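Local atomic coordinates of Di-haem cytochrome c peroxidase family protein (Burkholderia thailandensis E264, PDB entry 6NX0), a protein that carries two covalently bound c-type hemes, forms an unusually stable bis-Fe(IV) state and probably acts as a peroxidase. Residues P183-A195 against S317-V329. Sequence-based numbering, arbitrary orientation. Where two conformers were deposited one is given.
Sequences PAPFGGLFSDGRA and SLFTDFGYDAIAV. With HEC (heme c), chain B.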
loop_
_atom_site.group_PDB
_atom_site.type_symbol
_atom_site.label_atom_id
_atom_site.label_comp_id
_atom_site.label_asym_id
_atom_site.label_seq_id
_atom_site.Cartn_x
_atom_site.Cartn_y
_atom_site.Cartn_z
ATOM N N PRO A 183 21.523 -1.988 8.656
ATOM C CA PRO A 183 20.831 -1.846 7.368
ATOM C C PRO A 183 19.364 -2.213 7.487
ATOM O O PRO A 183 18.992 -3.127 8.222
ATOM C CB PRO A 183 21.569 -2.826 6.455
ATOM C CG PRO A 183 22.293 -3.796 7.397
ATOM C CD PRO A 183 22.127 -3.321 8.804
ATOM N N ALA A 184 18.530 -1.492 6.741
ATOM C CA ALA A 184 17.100 -1.704 6.830
ATOM C C ALA A 184 16.510 -2.050 5.468
ATOM O O ALA A 184 17.042 -1.655 4.425
ATOM C CB ALA A 184 16.403 -0.461 7.384
ATOM N N PRO A 185 15.394 -2.779 5.459
ATOM C CA PRO A 185 14.750 -3.171 4.204
ATOM C C PRO A 185 13.843 -2.076 3.663
ATOM O O PRO A 185 13.202 -1.337 4.420
ATOM C CB PRO A 185 13.930 -4.402 4.618
ATOM C CG PRO A 185 13.541 -4.075 6.054
ATOM C CD PRO A 185 14.720 -3.366 6.635
ATOM N N PHE A 186 13.822 -1.977 2.337
ATOM C CA PHE A 186 12.957 -1.057 1.618
ATOM C C PHE A 186 12.409 -1.723 0.366
ATOM O O PHE A 186 13.055 -2.584 -0.236
ATOM C CB PHE A 186 13.718 0.216 1.193
ATOM C CG PHE A 186 14.237 1.005 2.335
ATOM C CD1 PHE A 186 15.476 0.706 2.889
ATOM C CD2 PHE A 186 13.481 2.020 2.898
ATOM C CE1 PHE A 186 15.959 1.427 3.966
ATOM C CE2 PHE A 186 13.952 2.746 3.974
ATOM C CZ PHE A 186 15.204 2.439 4.520
ATOM N N GLY A 187 11.232 -1.267 -0.072
ATOM C CA GLY A 187 10.724 -1.697 -1.360
ATOM C C GLY A 187 10.026 -3.038 -1.309
ATOM O O GLY A 187 9.832 -3.649 -0.261
ATOM N N GLY A 188 9.661 -3.497 -2.489
ATOM C CA GLY A 188 8.788 -4.643 -2.679
ATOM C C GLY A 188 7.328 -4.257 -2.634
ATOM O O GLY A 188 6.914 -3.375 -1.880
ATOM N N LEU A 189 6.538 -4.953 -3.453
ATOM C CA LEU A 189 5.106 -4.727 -3.511
ATOM C C LEU A 189 4.378 -5.704 -2.598
ATOM O O LEU A 189 4.905 -6.743 -2.187
ATOM C CB LEU A 189 4.608 -4.832 -4.952
ATOM C CG LEU A 189 5.141 -3.693 -5.828
ATOM C CD1 LEU A 189 5.153 -4.114 -7.278
ATOM C CD2 LEU A 189 4.292 -2.447 -5.655
ATOM N N PHE A 190 3.144 -5.324 -2.266
ATOM C CA PHE A 190 2.369 -5.834 -1.141
ATOM C C PHE A 190 2.944 -5.311 0.180
ATOM O O PHE A 190 4.101 -4.874 0.253
ATOM C CB PHE A 190 2.292 -7.367 -1.098
ATOM C CG PHE A 190 1.626 -7.996 -2.290
ATOM C CD1 PHE A 190 0.278 -7.767 -2.551
ATOM C CD2 PHE A 190 2.333 -8.846 -3.128
ATOM C CE1 PHE A 190 -0.349 -8.386 -3.631
ATOM C CE2 PHE A 190 1.715 -9.464 -4.206
ATOM C CZ PHE A 190 0.375 -9.251 -4.451
ATOM N N SER A 191 2.146 -5.371 1.241
ATOM C CA SER A 191 2.547 -4.806 2.524
ATOM C C SER A 191 3.647 -5.604 3.198
ATOM O O SER A 191 4.291 -5.079 4.116
ATOM C CB SER A 191 1.362 -4.703 3.467
ATOM O OG SER A 191 0.450 -3.716 3.023
ATOM N N ASP A 192 3.882 -6.844 2.757
ATOM C CA ASP A 192 5.002 -7.656 3.219
ATOM C C ASP A 192 6.104 -7.768 2.170
ATOM O O ASP A 192 7.034 -8.575 2.324
ATOM C CB ASP A 192 4.499 -9.035 3.641
ATOM C CG ASP A 192 3.799 -9.782 2.512
ATOM O OD1 ASP A 192 3.953 -9.391 1.339
ATOM O OD2 ASP A 192 3.086 -10.777 2.796
ATOM N N GLY A 193 6.041 -6.961 1.116
ATOM C CA GLY A 193 7.095 -6.887 0.122
ATOM C C GLY A 193 7.361 -8.160 -0.656
ATOM O O GLY A 193 8.423 -8.283 -1.279
ATOM N N ARG A 194 6.405 -9.079 -0.714
ATOM C CA ARG A 194 6.677 -10.396 -1.287
ATOM C C ARG A 194 6.762 -10.430 -2.817
ATOM O O ARG A 194 7.195 -11.464 -3.348
ATOM C CB ARG A 194 5.625 -11.403 -0.816
ATOM C CG ARG A 194 4.245 -11.214 -1.363
ATOM C CD ARG A 194 3.289 -12.244 -0.732
ATOM N NE ARG A 194 1.929 -12.139 -1.249
ATOM C CZ ARG A 194 1.032 -11.255 -0.831
ATOM N NH1 ARG A 194 -0.177 -11.256 -1.369
ATOM N NH2 ARG A 194 1.332 -10.365 0.115
ATOM N N ALA A 195 6.404 -9.359 -3.542
ATOM C CA ALA A 195 6.608 -9.277 -4.987
ATOM C C ALA A 195 7.647 -8.200 -5.274
ATOM O O ALA A 195 7.583 -7.113 -4.719
ATOM C CB ALA A 195 5.308 -8.968 -5.736
ATOM N N SER A 317 7.393 14.203 -2.404
ATOM C CA SER A 317 6.440 14.067 -1.300
ATOM C C SER A 317 5.535 12.888 -1.618
ATOM O O SER A 317 4.402 13.052 -2.071
ATOM C CB SER A 317 5.647 15.324 -1.073
ATOM O OG SER A 317 6.492 16.378 -0.628
ATOM N N LEU A 318 6.044 11.689 -1.345
ATOM C CA LEU A 318 5.247 10.483 -1.516
ATOM C C LEU A 318 4.684 9.980 -0.197
ATOM O O LEU A 318 3.869 9.049 -0.200
ATOM C CB LEU A 318 6.077 9.389 -2.204
ATOM C CG LEU A 318 6.571 9.760 -3.614
ATOM C CD1 LEU A 318 7.489 8.707 -4.190
ATOM C CD2 LEU A 318 5.399 10.023 -4.551
ATOM N N PHE A 319 5.066 10.594 0.928
ATOM C CA PHE A 319 4.510 10.290 2.244
ATOM C C PHE A 319 4.812 8.859 2.671
ATOM O O PHE A 319 4.056 8.226 3.412
ATOM C CB PHE A 319 3.016 10.631 2.271
ATOM C CG PHE A 319 2.793 12.103 2.136
ATOM C CD1 PHE A 319 2.859 12.927 3.246
ATOM C CD2 PHE A 319 2.623 12.671 0.894
ATOM C CE1 PHE A 319 2.705 14.310 3.106
ATOM C CE2 PHE A 319 2.473 14.059 0.763
ATOM C CZ PHE A 319 2.517 14.852 1.865
ATOM N N THR A 320 5.958 8.379 2.219
ATOM C CA THR A 320 6.546 7.131 2.642
ATOM C C THR A 320 7.957 7.087 2.090
ATOM O O THR A 320 8.235 7.634 1.018
ATOM C CB THR A 320 5.773 5.892 2.167
ATOM O OG1 THR A 320 6.532 4.752 2.590
ATOM C CG2 THR A 320 5.580 5.887 0.657
ATOM N N ASP A 321 8.833 6.434 2.842
ATOM C CA ASP A 321 10.160 6.092 2.361
ATOM C C ASP A 321 10.228 4.672 1.820
ATOM O O ASP A 321 11.310 4.217 1.431
ATOM C CB ASP A 321 11.199 6.309 3.477
ATOM C CG ASP A 321 10.992 5.418 4.694
ATOM O OD1 ASP A 321 10.014 4.625 4.746
ATOM O OD2 ASP A 321 11.828 5.533 5.636
ATOM N N PHE A 322 9.081 3.985 1.737
ATOM C CA PHE A 322 8.973 2.584 1.319
ATOM C C PHE A 322 9.745 1.642 2.220
ATOM O O PHE A 322 10.023 0.502 1.823
ATOM C CB PHE A 322 9.390 2.414 -0.141
ATOM C CG PHE A 322 8.623 3.326 -1.069
ATOM C CD1 PHE A 322 7.298 3.048 -1.393
ATOM C CD2 PHE A 322 9.191 4.490 -1.548
ATOM C CE1 PHE A 322 6.566 3.908 -2.232
ATOM C CE2 PHE A 322 8.454 5.347 -2.380
ATOM C CZ PHE A 322 7.141 5.036 -2.709
ATOM N N GLY A 323 10.024 2.090 3.443
ATOM C CA GLY A 323 10.569 1.245 4.479
ATOM C C GLY A 323 9.486 0.505 5.228
ATOM O O GLY A 323 8.310 0.537 4.870
ATOM N N TYR A 324 9.911 -0.185 6.282
ATOM C CA TYR A 324 9.071 -1.090 7.062
ATOM C C TYR A 324 9.128 -0.726 8.535
ATOM O O TYR A 324 10.196 -0.408 9.069
ATOM C CB TYR A 324 9.531 -2.557 6.874
ATOM C CG TYR A 324 9.212 -3.062 5.491
ATOM C CD1 TYR A 324 10.007 -2.747 4.386
ATOM C CD2 TYR A 324 8.071 -3.842 5.270
ATOM C CE1 TYR A 324 9.665 -3.178 3.112
ATOM C CE2 TYR A 324 7.737 -4.268 4.023
ATOM C CZ TYR A 324 8.532 -3.956 2.942
ATOM O OH TYR A 324 8.122 -4.422 1.708
ATOM N N ASP A 325 7.978 -0.763 9.199
ATOM C CA ASP A 325 7.961 -0.621 10.642
ATOM C C ASP A 325 6.793 -1.388 11.238
ATOM O O ASP A 325 5.938 -1.923 10.534
ATOM C CB ASP A 325 7.925 0.854 11.046
ATOM C CG ASP A 325 8.898 1.157 12.178
ATOM O OD1 ASP A 325 8.916 0.405 13.186
ATOM O OD2 ASP A 325 9.691 2.110 12.010
ATOM N N ALA A 326 6.804 -1.475 12.562
ATOM C CA ALA A 326 5.906 -2.328 13.330
ATOM C C ALA A 326 5.162 -1.431 14.306
ATOM O O ALA A 326 5.653 -1.156 15.406
ATOM C CB ALA A 326 6.686 -3.426 14.055
ATOM N N ILE A 327 3.966 -0.976 13.923
ATOM C CA ILE A 327 3.185 -0.100 14.805
ATOM C C ILE A 327 2.044 -0.834 15.508
ATOM O O ILE A 327 1.393 -0.237 16.387
ATOM C CB ILE A 327 2.660 1.153 14.065
ATOM C CG1 ILE A 327 1.571 0.827 13.030
ATOM C CG2 ILE A 327 3.813 1.905 13.389
ATOM C CD1 ILE A 327 0.846 2.071 12.486
ATOM N N ALA A 328 1.794 -2.110 15.166
ATOM C CA ALA A 328 0.896 -2.981 15.930
ATOM C C ALA A 328 -0.528 -2.420 16.031
ATOM O O ALA A 328 -1.097 -2.282 17.115
ATOM C CB ALA A 328 1.470 -3.242 17.326
ATOM N N VAL A 329 -1.134 -2.138 14.886
ATOM C CA VAL A 329 -2.538 -1.717 14.933
ATOM C C VAL A 329 -3.416 -2.831 15.508
ATOM O O VAL A 329 -3.039 -4.020 15.499
ATOM C CB VAL A 329 -3.061 -1.257 13.560
ATOM C CG1 VAL A 329 -2.214 -0.143 13.001
ATOM C CG2 VAL A 329 -3.176 -2.426 12.603
HETATM FE FE HEC B . -4.798 -5.695 -6.058
HETATM C CHA HEC B . -2.357 -4.966 -3.709
HETATM C CHB HEC B . -2.689 -4.719 -8.533
HETATM C CHC HEC B . -6.763 -7.285 -8.390
HETATM C CHD HEC B . -6.889 -6.848 -3.575
HETATM N NA HEC B . -2.931 -4.899 -6.095
HETATM C C1A HEC B . -2.079 -4.706 -5.026
HETATM C C2A HEC B . -0.859 -4.124 -5.513
HETATM C C3A HEC B . -1.000 -3.956 -6.836
HETATM C C4A HEC B . -2.260 -4.526 -7.241
HETATM C CMA HEC B . 0.060 -3.463 -7.814
HETATM C CAA HEC B . 0.364 -3.774 -4.645
HETATM C CBA HEC B . 0.321 -2.311 -4.242
HETATM C CGA HEC B . 1.399 -1.930 -3.261
HETATM O O1A HEC B . 1.519 -0.692 -3.026
HETATM O O2A HEC B . 2.015 -2.842 -2.629
HETATM N NB HEC B . -4.744 -5.985 -8.065
HETATM C C1B HEC B . -3.750 -5.504 -8.907
HETATM C C2B HEC B . -4.063 -5.922 -10.246
HETATM C C3B HEC B . -5.134 -6.723 -10.206
HETATM C C4B HEC B . -5.598 -6.740 -8.839
HETATM C CMB HEC B . -3.224 -5.552 -11.473
HETATM C CAB HEC B . -5.878 -7.405 -11.371
HETATM C CBB HEC B . -4.973 -8.498 -11.993
HETATM N NC HEC B . -6.497 -6.818 -5.993
HETATM C C1C HEC B . -7.169 -7.336 -7.092
HETATM C C2C HEC B . -8.467 -7.768 -6.625
HETATM C C3C HEC B . -8.543 -7.626 -5.298
HETATM C C4C HEC B . -7.282 -7.053 -4.872
HETATM C CMC HEC B . -9.609 -8.205 -7.557
HETATM C CAC HEC B . -9.817 -7.633 -4.436
HETATM C CBC HEC B . -10.421 -9.039 -4.325
HETATM N ND HEC B . -4.664 -5.820 -4.037
HETATM C C1D HEC B . -5.681 -6.318 -3.198
HETATM C C2D HEC B . -5.180 -6.331 -1.847
HETATM C C3D HEC B . -3.783 -5.824 -1.897
HETATM C C4D HEC B . -3.524 -5.517 -3.277
HETATM C CMD HEC B . -5.906 -6.888 -0.638
HETATM C CAD HEC B . -2.801 -5.690 -0.719
HETATM C CBD HEC B . -2.365 -7.091 -0.359
HETATM C CGD HEC B . -1.121 -7.130 0.511
HETATM O O1D HEC B . -0.601 -6.047 0.859
HETATM O O2D HEC B . -0.745 -8.275 0.890
HETATM O O HOH W 1 12.858 0.090 6.705
HETATM O O HOH W 2 -3.782 -7.619 -5.815
#
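Y324 and G187 meet through a hydrogen bond from the phenol: Y324 OH donates to G187 O at 2.7 Å, the carbonyl oxygen lying near the plane of the ring at its edge. The same glycine donates its amide to the other segment, G187 N to F322 O at 2.9 Å and nearly straight (167°), so both polar backbone atoms of G187 are gripped by 317-329. A water between the strands accepts from Y324 N and donates to P185 O. With CG of Y324 anti to its carbonyl carbon (chi1 -71°), the ring reaches into the bend of 183-195; P185 O and S191 O lie along its rim, and the hydroxyl packs against G193 CA at 3.1 Å, where the glycine has no side chain in the way. P185 CG touches Y324 CD1 at 4.1 Å. The F186 ring lies against the D321-G323 bend, its CD2 3.4 Å from G323 CA, and the D321 carboxylate stands almost perpendicular to it, OD2 at the ring edge. That bend is an Asx turn, closed by G323 N donating to D321 OD1. Beyond the tyrosine, the type I turn F190-G193 and R194 just after it hold the heme propionates: F190 N donates to heme O2A, S191 N to O1D, and R194 NH2 to O2D at 3.0 Å. R194 NH2 also forms a salt bridge with D192 OD1, and D192 OD2 a second one with R158; the guanidinium of R194 lies over the F190 ring. The contact thus joins the propionate-binding loop of one heme to the segment whose D325, I327 and V329 line the pocket of the other. Strand 184-186 pairs with 173-175 and strand 324-325 with 367-368; L348 of helix 348-354 packs on P185 and Y324, and helix 198-201 on L189 and F190.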